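Local coordinates for protein pngf-ii (Elizabethkingia meningoseptica, PDB 4R4X) that probably removes N-linked glycans from glycoproteins, as a bacterial peptide:N-glycosidase related to PNGase F, at residues L380-T385 with V406-F410; Y276-N280 with M399-G405. All coordinates share one frame; numbering follows the deposited sequence. Where two conformers were deposited one is given.

In the fold
Contacts 1 and 2 adjoin, their centres about 14 Å apart, and they share one run of chain: 399-405 leads straight into strand 406-410. The seam is both apolar and polar. Val406 CG2 reaches Phe400 CZ at 3.6 Å, and Tyr276 OH lies 3.0 Å from Glu407 N, a probable hydrogen bond. In contact 1 the apolar side chains of strands from two sheets pack together; contact 2 ties the loop 276-280 to the turn ahead of the second strand. Neither contact includes a zinc ligand: one zinc ion is bound by Glu52 and Asp159, the other by His542 and His545 in the C-terminal histidine run.

Contact 1 (L380-T385 with V406-F410); sequences LPVFNT and VEVDF
The ring of Phe410 carries Val382 over one face, with CG1 of the valine 4.1 Å from CD1 of the ring. Leu380 comes to the same ring obliquely: its CD2 is 4.2 Å from Phe410 CB and equally near the ring atom CD2. Both Val406 and Val408 approach the second flat group, the ring of Phe383, at a slant. Closest contact there is made at the root of the side chain, where Val406 CG1 lies 4.0 Å from Phe383 CB. A chi1 of 58° sets Phe383 CG between its own backbone N and carbonyl carbon, and there CG is 4.1 Å from Val406 CG1. Val408 CG2 also meets Phe383 CB, at 4.0 Å, but Val408 was modelled in two conformers, so its contacts describe one of them. Farther along, Thr385 divides its two branches: the methyl CG2 is 3.7 Å from Val406 CG2, while OG1 hydrogen-bonds Val530 N and Trp528 O.

The strands run nearly antiparallel, at 156°, with a closest axis approach of 7.5 Å. They share no hydrogen bond; this is packing between sheets. Consecutive residues Val382 and Phe383 both point toward 406-410, breaking the usual alternation, and the reason is a classic beta bulge in which both face Gly532 on the neighbouring strand.

Strand 378-384 lies at the end of a large antiparallel sheet, next to 527-537, with further backbone bonds to Val287 and Leu289; strand 406-412 belongs to a smaller one, beside 507-514. The two phenylalanines bridge the sheets: Phe383 touches Val513 of strand 507-514 and Val530 of strand 527-537, while Phe410 touches His509 and Ile511 on the first and Leu534 on the second. Such face-to-face packing is consistent with the beta-sandwich architecture of the PNGase F family.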
ATOM      1  N   LEU A 380      17.472 -10.574   8.365  1.00 14.46           N
ATOM      2  CA  LEU A 380      18.009 -11.912   8.092  1.00 14.49           C
ATOM      3  C   LEU A 380      16.894 -12.947   8.170  1.00 14.44           C
ATOM      4  O   LEU A 380      16.348 -13.179   9.256  1.00 13.17           O
ATOM      5  CB  LEU A 380      19.060 -12.301   9.126  1.00 15.04           C
ATOM      6  CG  LEU A 380      19.762 -13.644   8.884  1.00 15.24           C
ATOM      7  CD1 LEU A 380      20.569 -13.601   7.612  1.00 16.35           C
ATOM      8  CD2 LEU A 380      20.662 -14.019  10.050  1.00 15.15           C
ATOM      9  N   PRO A 381      16.553 -13.580   7.030  1.00 14.92           N
ATOM     10  CA  PRO A 381      15.562 -14.658   7.029  1.00 14.75           C
ATOM     11  C   PRO A 381      16.157 -15.912   7.667  1.00 15.33           C
ATOM     12  O   PRO A 381      17.189 -16.379   7.204  1.00 15.17           O
ATOM     13  CB  PRO A 381      15.301 -14.909   5.545  1.00 14.95           C
ATOM     14  CG  PRO A 381      16.534 -14.441   4.842  1.00 15.13           C
ATOM     15  CD  PRO A 381      17.086 -13.301   5.682  1.00 14.80           C
ATOM     16  N   VAL A 382      15.531 -16.430   8.721  1.00 14.71           N
ATOM     17  CA  VAL A 382      16.103 -17.539   9.486  1.00 15.10           C
ATOM     18  C   VAL A 382      15.383 -18.858   9.245  1.00 14.02           C
ATOM     19  O   VAL A 382      16.018 -19.896   9.180  1.00 13.93           O
ATOM     20  CB  VAL A 382      16.217 -17.215  10.991  1.00 16.41           C
ATOM     21  CG1 VAL A 382      17.287 -16.157  11.218  1.00 16.94           C
ATOM     22  CG2 VAL A 382      14.914 -16.730  11.568  1.00 17.40           C
ATOM     23  N   PHE A 383      14.061 -18.819   9.061  1.00 13.40           N
ATOM     24  CA  PHE A 383      13.334 -20.018   8.690  1.00 12.64           C
ATOM     25  C   PHE A 383      12.063 -19.678   7.940  1.00 12.66           C
ATOM     26  O   PHE A 383      11.538 -18.561   8.025  1.00 12.94           O
ATOM     27  CB  PHE A 383      13.002 -20.902   9.900  1.00 12.81           C
ATOM     28  CG  PHE A 383      12.186 -20.225  10.962  1.00 12.73           C
ATOM     29  CD1 PHE A 383      10.813 -20.274  10.939  1.00 13.26           C
ATOM     30  CD2 PHE A 383      12.811 -19.614  12.043  1.00 13.40           C
ATOM     31  CE1 PHE A 383      10.065 -19.647  11.921  1.00 13.21           C
ATOM     32  CE2 PHE A 383      12.074 -19.004  13.049  1.00 13.35           C
ATOM     33  CZ  PHE A 383      10.698 -19.015  12.978  1.00 13.92           C
ATOM     34  N   ASN A 384      11.585 -20.667   7.199  1.00 13.10           N
ATOM     35  CA  ASN A 384      10.293 -20.597   6.528  1.00 13.50           C
ATOM     36  C   ASN A 384       9.843 -22.009   6.211  1.00 13.32           C
ATOM     37  O   ASN A 384      10.437 -22.670   5.350  1.00 13.26           O
ATOM     38  CB  ASN A 384      10.395 -19.783   5.252  1.00 13.84           C
ATOM     39  CG  ASN A 384       9.033 -19.373   4.718  1.00 14.80           C
ATOM     40  OD1 ASN A 384       8.013 -20.030   4.960  1.00 13.80           O
ATOM     41  ND2 ASN A 384       9.007 -18.254   4.008  1.00 16.19           N
ATOM     42  N   THR A 385       8.826 -22.480   6.930  1.00 12.84           N
ATOM     43  CA  THR A 385       8.304 -23.810   6.715  1.00 13.17           C
ATOM     44  C   THR A 385       7.206 -23.865   5.676  1.00 13.10           C
ATOM     45  O   THR A 385       6.821 -24.944   5.279  1.00 13.71           O
ATOM     46  CB  THR A 385       7.759 -24.457   8.003  1.00 12.95           C
ATOM     47  OG1 THR A 385       6.539 -23.813   8.410  1.00 12.77           O
ATOM     48  CG2 THR A 385       8.812 -24.382   9.135  1.00 13.71           C
ATOM     49  N   VAL A 406      11.537 -26.635  14.825  1.00 16.21           N
ATOM     50  CA  VAL A 406      12.428 -25.990  13.868  1.00 16.55           C
ATOM     51  C   VAL A 406      13.525 -25.287  14.673  1.00 16.43           C
ATOM     52  O   VAL A 406      13.245 -24.457  15.505  1.00 16.15           O
ATOM     53  CB  VAL A 406      11.698 -24.933  13.003  1.00 16.27           C
ATOM     54  CG1 VAL A 406      12.717 -24.078  12.274  1.00 16.82           C
ATOM     55  CG2 VAL A 406      10.773 -25.607  12.009  1.00 16.49           C
ATOM     56  N   GLU A 407      14.769 -25.614  14.396  1.00 17.57           N
ATOM     57  CA  GLU A 407      15.894 -25.074  15.149  1.00 19.04           C
ATOM     58  C   GLU A 407      16.898 -24.604  14.136  1.00 18.75           C
ATOM     59  O   GLU A 407      17.250 -25.361  13.220  1.00 18.83           O
ATOM     60  CB  GLU A 407      16.482 -26.159  16.057  1.00 22.63           C
ATOM     61  CG  GLU A 407      17.717 -25.728  16.827  1.00 27.54           C
ATOM     62  CD  GLU A 407      18.020 -26.677  17.981  1.00 31.31           C
ATOM     63  OE1 GLU A 407      18.308 -26.178  19.093  1.00 35.66           O
ATOM     64  OE2 GLU A 407      17.905 -27.905  17.780  1.00 31.55           O
ATOM     65  N   VAL A 408      17.321 -23.349  14.270  1.00 17.48           N
ATOM     66  CA  VAL A 408      18.242 -22.712  13.335  0.50 17.40           C
ATOM     67  C   VAL A 408      19.387 -22.036  14.110  1.00 17.82           C
ATOM     68  O   VAL A 408      19.136 -21.387  15.127  1.00 17.01           O
ATOM     69  CB  VAL A 408      17.491 -21.647  12.502  0.50 16.57           C
ATOM     70  CG1 VAL A 408      18.320 -21.164  11.325  0.50 16.12           C
ATOM     71  CG2 VAL A 408      16.156 -22.196  12.016  0.50 16.79           C
ATOM     72  N   ASP A 409      20.608 -22.167  13.603  1.00 19.35           N
ATOM     73  CA  ASP A 409      21.808 -21.535  14.137  1.00 21.72           C
ATOM     74  C   ASP A 409      22.202 -20.492  13.081  1.00 20.39           C
ATOM     75  O   ASP A 409      22.103 -20.770  11.894  1.00 19.36           O
ATOM     76  CB  ASP A 409      22.917 -22.614  14.290  1.00 26.51           C
ATOM     77  CG  ASP A 409      24.186 -22.103  14.965  1.00 34.76           C
ATOM     78  OD1 ASP A 409      24.100 -21.209  15.831  1.00 42.27           O
ATOM     79  OD2 ASP A 409      25.297 -22.632  14.664  1.00 42.48           O
ATOM     80  N   PHE A 410      22.653 -19.314  13.517  1.00 18.84           N
ATOM     81  CA  PHE A 410      23.140 -18.258  12.623  1.00 18.52           C
ATOM     82  C   PHE A 410      24.222 -17.433  13.332  1.00 18.67           C
ATOM     83  O   PHE A 410      24.351 -17.465  14.566  1.00 17.53           O
ATOM     84  CB  PHE A 410      21.994 -17.338  12.180  1.00 18.60           C
ATOM     85  CG  PHE A 410      21.221 -16.748  13.319  1.00 17.60           C
ATOM     86  CD1 PHE A 410      20.157 -17.441  13.878  1.00 17.99           C
ATOM     87  CD2 PHE A 410      21.568 -15.516  13.855  1.00 17.54           C
ATOM     88  CE1 PHE A 410      19.450 -16.919  14.930  1.00 16.77           C
ATOM     89  CE2 PHE A 410      20.869 -14.997  14.919  1.00 17.58           C
ATOM     90  CZ  PHE A 410      19.807 -15.703  15.456  1.00 17.54           C
TER

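Contact 2 (Y276-N280 with M399-G405); sequences YQNGN and MFNSDKG
Two irregular segments lie side by side, with Asn278 and Lys404 6.0 Å apart and Asn280 and Ser402 5.6 Å apart between CA atoms, and Ser402 to Gly405 forms a type I beta turn. Asn278 carries the contact. Its CG lies between the backbone N and the carbonyl carbon (chi1 71°), which sends the amide into the opposing segment. There ND2 spends both hydrogens on backbone carbonyls: it donates to Gly405 O at 2.9 Å in a nearly straight bond (173°), and to Met399 O at the same 2.9 Å. Both acceptors lie in the amide plane. On the other branch, Asn278 OD1 takes the backbone N of Asn280 at 3.1 Å, closing an Asx turn. Tyr276 OH donates to Gly405 O as well, at 2.7 Å, and the carbonyl oxygen lies at the edge of the tyrosine ring, in its plane. Ser402 OG donates to Asn278 O at 3.2 Å from above the carbonyl plane, while accepting from Lys404 N in an ST turn. At the far end Asn401 ND2 reaches a lone pair of Asn280 OD1 at 2.8 Å, the two amide planes 61° apart; Tyr284 OH is a second partner of that oxygen. A water joins Asn280 O to Asn401 OD1, and the aliphatic chain of Lys404 lies along Asn278 CB.

Four of the five hydrogen bonds between the segments run from a side chain to a main-chain carbonyl. With both amide hydrogens and OD1 bonded, the Asn278 amide is fixed in its flip and plane, and the carbonyl of the buried Gly405 accepts two bonds just where strand 406-412 begins.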
ATOM      1  N   TYR A 276      16.326 -30.504   5.799  1.00 19.22           N
ATOM      2  CA  TYR A 276      16.203 -30.312   7.242  1.00 18.77           C
ATOM      3  C   TYR A 276      15.605 -31.569   7.873  1.00 18.92           C
ATOM      4  O   TYR A 276      14.613 -32.100   7.391  1.00 19.38           O
ATOM      5  CB  TYR A 276      15.300 -29.097   7.578  1.00 19.04           C
ATOM      6  CG  TYR A 276      15.091 -28.888   9.077  1.00 18.40           C
ATOM      7  CD1 TYR A 276      16.095 -28.345   9.878  1.00 19.21           C
ATOM      8  CD2 TYR A 276      13.903 -29.237   9.683  1.00 17.70           C
ATOM      9  CE1 TYR A 276      15.912 -28.162  11.248  1.00 19.43           C
ATOM     10  CE2 TYR A 276      13.699 -29.054  11.040  1.00 18.70           C
ATOM     11  CZ  TYR A 276      14.709 -28.529  11.824  1.00 18.95           C
ATOM     12  OH  TYR A 276      14.499 -28.357  13.162  1.00 19.90           O
ATOM     13  N   GLN A 277      16.201 -32.030   8.962  1.00 20.20           N
ATOM     14  CA  GLN A 277      15.707 -33.219   9.689  1.00 20.66           C
ATOM     15  C   GLN A 277      15.806 -32.966  11.187  1.00 20.62           C
ATOM     16  O   GLN A 277      16.756 -32.315  11.629  1.00 21.19           O
ATOM     17  CB  GLN A 277      16.517 -34.456   9.276  1.00 23.72           C
ATOM     18  CG  GLN A 277      16.225 -34.886   7.852  1.00 26.51           C
ATOM     19  CD  GLN A 277      17.040 -36.077   7.369  1.00 30.48           C
ATOM     20  OE1 GLN A 277      16.735 -36.662   6.331  1.00 35.27           O
ATOM     21  NE2 GLN A 277      18.079 -36.413   8.089  1.00 30.15           N
ATOM     22  N   ASN A 278      14.831 -33.435  11.974  1.00 19.60           N
ATOM     23  CA  ASN A 278      14.816 -33.104  13.397  1.00 20.20           C
ATOM     24  C   ASN A 278      14.527 -34.269  14.338  1.00 21.46           C
ATOM     25  O   ASN A 278      14.230 -34.039  15.527  1.00 21.56           O
ATOM     26  CB  ASN A 278      13.807 -31.990  13.682  1.00 19.74           C
ATOM     27  CG  ASN A 278      12.375 -32.452  13.545  1.00 19.16           C
ATOM     28  OD1 ASN A 278      12.097 -33.625  13.240  1.00 16.90           O
ATOM     29  ND2 ASN A 278      11.447 -31.526  13.763  1.00 18.42           N
ATOM     30  N   GLY A 279      14.602 -35.491  13.809  1.00 22.60           N
ATOM     31  CA  GLY A 279      14.359 -36.702  14.601  1.00 24.20           C
ATOM     32  C   GLY A 279      13.013 -37.374  14.370  1.00 23.88           C
ATOM     33  O   GLY A 279      12.804 -38.477  14.844  1.00 23.20           O
ATOM     34  N   ASN A 280      12.078 -36.732  13.665  1.00 21.81           N
ATOM     35  CA  ASN A 280      10.746 -37.348  13.480  1.00 22.30           C
ATOM     36  C   ASN A 280      10.645 -38.346  12.318  1.00 21.75           C
ATOM     37  O   ASN A 280       9.568 -38.812  12.026  1.00 22.48           O
ATOM     38  CB  ASN A 280       9.625 -36.286  13.393  1.00 21.34           C
ATOM     39  CG  ASN A 280       9.499 -35.625  12.017  1.00 20.89           C
ATOM     40  OD1 ASN A 280       8.476 -34.973  11.747  1.00 20.67           O
ATOM     41  ND2 ASN A 280      10.516 -35.745  11.164  1.00 18.13           N
HETATM   42  N   MSE A 399       6.749 -31.058  10.809  1.00 17.47           N
HETATM   43  CA  MSE A 399       7.925 -31.306  11.660  1.00 17.61           C
HETATM   44  C   MSE A 399       7.684 -31.111  13.133  1.00 16.74           C
HETATM   45  O   MSE A 399       8.535 -31.440  13.945  1.00 16.97           O
HETATM   46  CB  MSE A 399       9.108 -30.431  11.222  1.00 18.31           C
HETATM   47  CG  MSE A 399       8.981 -28.938  11.476  1.00 19.48           C
HETATM   48 SE   MSE A 399       8.026 -28.058   9.984  1.00 24.98          SE
HETATM   49  CE  MSE A 399       9.384 -28.242   8.568  1.00 21.21           C
ATOM     50  N   PHE A 400       6.520 -30.599  13.496  1.00 15.50           N
ATOM     51  CA  PHE A 400       6.299 -30.152  14.860  1.00 15.76           C
ATOM     52  C   PHE A 400       5.803 -31.250  15.786  1.00 16.60           C
ATOM     53  O   PHE A 400       5.603 -31.020  16.973  1.00 16.19           O
ATOM     54  CB  PHE A 400       5.410 -28.920  14.844  1.00 15.21           C
ATOM     55  CG  PHE A 400       6.093 -27.727  14.259  1.00 15.13           C
ATOM     56  CD1 PHE A 400       7.100 -27.087  14.967  1.00 14.88           C
ATOM     57  CD2 PHE A 400       5.754 -27.253  13.014  1.00 14.43           C
ATOM     58  CE1 PHE A 400       7.748 -26.002  14.438  1.00 15.27           C
ATOM     59  CE2 PHE A 400       6.391 -26.148  12.479  1.00 15.45           C
ATOM     60  CZ  PHE A 400       7.398 -25.524  13.187  1.00 15.21           C
ATOM     61  N   ASN A 401       5.680 -32.472  15.274  1.00 17.51           N
ATOM     62  CA  ASN A 401       5.484 -33.608  16.187  1.00 19.32           C
ATOM     63  C   ASN A 401       6.751 -34.022  16.948  1.00 20.73           C
ATOM     64  O   ASN A 401       6.670 -34.852  17.841  1.00 24.02           O
ATOM     65  CB  ASN A 401       4.833 -34.807  15.503  1.00 20.20           C
ATOM     66  CG  ASN A 401       5.752 -35.514  14.518  1.00 22.16           C
ATOM     67  OD1 ASN A 401       5.705 -36.749  14.396  1.00 26.54           O
ATOM     68  ND2 ASN A 401       6.564 -34.766  13.813  1.00 19.63           N
ATOM     69  N   SER A 402       7.909 -33.452  16.610  1.00 19.53           N
ATOM     70  CA  SER A 402       9.124 -33.666  17.390  1.00 20.22           C
ATOM     71  C   SER A 402       9.284 -32.472  18.303  1.00 20.80           C
ATOM     72  O   SER A 402       9.073 -31.341  17.867  1.00 19.36           O
ATOM     73  CB  SER A 402      10.362 -33.755  16.505  1.00 19.92           C
ATOM     74  OG  SER A 402      11.546 -33.521  17.261  1.00 20.30           O
ATOM     75  N   ASP A 403       9.722 -32.716  19.538  1.00 21.90           N
ATOM     76  CA  ASP A 403      10.039 -31.621  20.465  1.00 24.29           C
ATOM     77  C   ASP A 403      11.102 -30.658  19.907  1.00 23.19           C
ATOM     78  O   ASP A 403      11.142 -29.505  20.317  1.00 22.62           O
ATOM     79  CB  ASP A 403      10.492 -32.159  21.831  1.00 26.59           C
ATOM     80  CG  ASP A 403      10.714 -31.037  22.855  1.00 27.91           C
ATOM     81  OD1 ASP A 403       9.727 -30.450  23.338  1.00 30.31           O
ATOM     82  OD2 ASP A 403      11.875 -30.711  23.148  1.00 30.03           O
ATOM     83  N   LYS A 404      11.957 -31.117  18.985  1.00 20.75           N
ATOM     84  CA  LYS A 404      12.991 -30.251  18.404  1.00 20.68           C
ATOM     85  C   LYS A 404      12.388 -29.160  17.495  1.00 19.25           C
ATOM     86  O   LYS A 404      12.966 -28.091  17.337  1.00 18.53           O
ATOM     87  CB  LYS A 404      14.018 -31.056  17.603  1.00 23.05           C
ATOM     88  CG  LYS A 404      15.079 -30.179  16.947  1.00 26.77           C
ATOM     89  CD  LYS A 404      16.305 -30.953  16.456  1.00 31.24           C
ATOM     90  CE  LYS A 404      16.926 -30.288  15.226  1.00 33.40           C
ATOM     91  NZ  LYS A 404      18.172 -30.994  14.795  1.00 37.42           N
ATOM     92  N   GLY A 405      11.232 -29.436  16.902  1.00 17.64           N
ATOM     93  CA  GLY A 405      10.550 -28.451  16.063  1.00 17.07           C
ATOM     94  C   GLY A 405      11.471 -27.956  14.967  1.00 16.68           C
ATOM     95  O   GLY A 405      12.119 -28.764  14.275  1.00 16.63           O
TER
HETATM   96  O   HOH W   1      17.868 -33.793  14.396  1.00 35.77           O
HETATM   97  O   HOH W   2       6.876 -37.926  11.940  1.00 26.89           O